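Local coordinates for iron dependent repressor (Sulfolobus solfataricus, PDB 2X4H), which probably binds DNA as a dimeric, metal-dependent transcriptional regulator of the DtxR/MntR family, with zinc ions bound in this crystal form, at the interface of chains A and B. Sequence-based numbering; all coordinates share one arbitrary frame. Chains: chain A/B, Hypothetical protein SSO2273.

The interface of chains A and B. Residues chain A 92, 95, 97, 105, 109; chain B 113-114, 117, 121.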
# COMPACT_ATOMS: atom_id res chain seq x y z
N LEU A 92 11.84 21.30 -17.06
CA LEU A 92 10.74 20.50 -17.56
C LEU A 92 10.22 21.06 -18.89
O LEU A 92 9.94 20.29 -19.83
CB LEU A 92 9.61 20.36 -16.54
CG LEU A 92 10.00 19.74 -15.20
CD1 LEU A 92 8.77 19.62 -14.30
CD2 LEU A 92 10.68 18.36 -15.42
N ILE A 95 12.57 20.04 -21.82
CA ILE A 95 12.46 18.65 -22.25
C ILE A 95 11.10 18.32 -22.90
O ILE A 95 10.91 17.21 -23.42
CB ILE A 95 12.80 17.65 -21.12
CG1 ILE A 95 11.72 17.66 -20.04
CG2 ILE A 95 14.17 17.99 -20.53
CD1 ILE A 95 11.87 16.60 -18.98
N ILE A 97 7.61 19.43 -21.59
CA ILE A 97 6.36 19.33 -20.81
C ILE A 97 5.65 20.67 -20.95
O ILE A 97 6.30 21.71 -20.98
CB ILE A 97 6.62 18.95 -19.34
CG1 ILE A 97 7.37 17.62 -19.25
CG2 ILE A 97 5.31 18.78 -18.58
CD1 ILE A 97 7.94 17.31 -17.89
N TYR A 105 4.09 19.43 -11.57
CA TYR A 105 5.16 18.45 -11.35
C TYR A 105 6.27 18.99 -10.44
O TYR A 105 6.74 18.31 -9.53
CB TYR A 105 5.79 18.02 -12.69
CG TYR A 105 5.00 17.03 -13.53
CD1 TYR A 105 4.35 15.94 -12.95
CD2 TYR A 105 4.96 17.15 -14.91
CE1 TYR A 105 3.65 15.02 -13.73
CE2 TYR A 105 4.26 16.23 -15.69
CZ TYR A 105 3.60 15.17 -15.09
OH TYR A 105 2.91 14.27 -15.87
N PHE A 109 8.18 17.80 -6.10
CA PHE A 109 9.52 17.38 -5.61
C PHE A 109 10.60 18.46 -5.58
O PHE A 109 11.75 18.14 -5.26
CB PHE A 109 10.01 16.16 -6.41
CG PHE A 109 10.07 16.40 -7.89
CD1 PHE A 109 11.09 17.16 -8.46
CD2 PHE A 109 9.10 15.84 -8.74
CE1 PHE A 109 11.15 17.38 -9.83
CE2 PHE A 109 9.15 16.06 -10.13
CZ PHE A 109 10.18 16.83 -10.67
N ILE B 113 10.17 10.78 -9.33
CA ILE B 113 9.93 11.47 -10.60
C ILE B 113 8.96 10.67 -11.49
O ILE B 113 9.11 9.46 -11.68
CB ILE B 113 11.24 11.80 -11.38
CG1 ILE B 113 12.13 12.71 -10.55
CG2 ILE B 113 10.94 12.56 -12.66
CD1 ILE B 113 12.95 11.97 -9.58
N PRO B 114 7.93 11.36 -11.98
CA PRO B 114 6.99 10.78 -12.93
C PRO B 114 7.64 10.14 -14.16
O PRO B 114 8.72 10.53 -14.59
CB PRO B 114 6.14 11.98 -13.36
CG PRO B 114 6.18 12.90 -12.19
CD PRO B 114 7.48 12.67 -11.49
N ILE B 117 8.28 12.70 -17.01
CA ILE B 117 9.56 13.43 -16.92
C ILE B 117 10.75 12.55 -17.33
O ILE B 117 11.62 13.00 -18.09
CB ILE B 117 9.81 13.99 -15.52
CG1 ILE B 117 8.83 15.12 -15.21
CG2 ILE B 117 11.26 14.51 -15.40
CD1 ILE B 117 8.70 15.41 -13.72
N LEU B 121 13.18 13.30 -20.44
CA LEU B 121 14.56 13.61 -20.11
C LEU B 121 15.50 12.66 -20.85
O LEU B 121 16.51 13.10 -21.39
CB LEU B 121 14.78 13.51 -18.61
CG LEU B 121 16.15 13.78 -18.04
CD1 LEU B 121 16.70 15.15 -18.50
CD2 LEU B 121 16.02 13.71 -16.53
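B:Ile117 pushes its side chain into an apolar pocket of chain A built from A:Leu92, A:Ile95, A:Ile97, A:Tyr105 and A:Phe109, and buries 84 Å² there, more than any other residue of the patch. Its branched chain suits the place because the two branches straddle one methyl of A:Leu92, whose fork sets CD2 against both. The CG1 methylene also lies 3.6 Å from CD1 of A:Ile97, while the CG2 methyl rests 3.9 Å from CD2 of A:Leu92, the two side chains running obliquely. The terminal CD1 reaches the rim of the A:Phe109 ring, in its plane, 3.7 Å from CE2 of that phenylalanine, and on its flank touches CB and CG of A:Tyr105. Were B:Ile117 cut back to an alanine, the A:Phe109 edge and the methyls of A:Leu92 and A:Ile97 would probably lose their partner, opening a gap in this patch of the interface.

Beside this knob, B:Pro114 presents its compact, rigid ring to the aromatic pair, whose flat rings offer broad apolar surface. Its CG packs 3.6 Å from CD1 of A:Tyr105, the two side chains running antiparallel, while its CD lies near CE2 of A:Phe109. B:Ile113 adds a looser apolar flank next to that phenylalanine. Further along helix 115-124, the unbranched end methyl of A:Ile95, CD1, suits a helix turn: it lies mainly over backbone, 3.7 Å from O of B:Ile117 and near N of B:Leu121, and borders CG2 of B:Ile117.

Helices 72-95 and 99-109 of chain A and the loop joining them, which carries A:Ile97, frame the pocket. This two-fold contact, repeated with the chains exchanged, lies in the metal-binding and dimerisation domain and is probably the family's dimer interface. At the end of its helix, A:Phe109 tucks its ring between the two backbone arms of its own residue (chi1 56°), which carries the ring edge to B:Ile117. Behind the contact, CG2 of A:Ile97 abuts the A:Tyr105 ring at its edge, in plane.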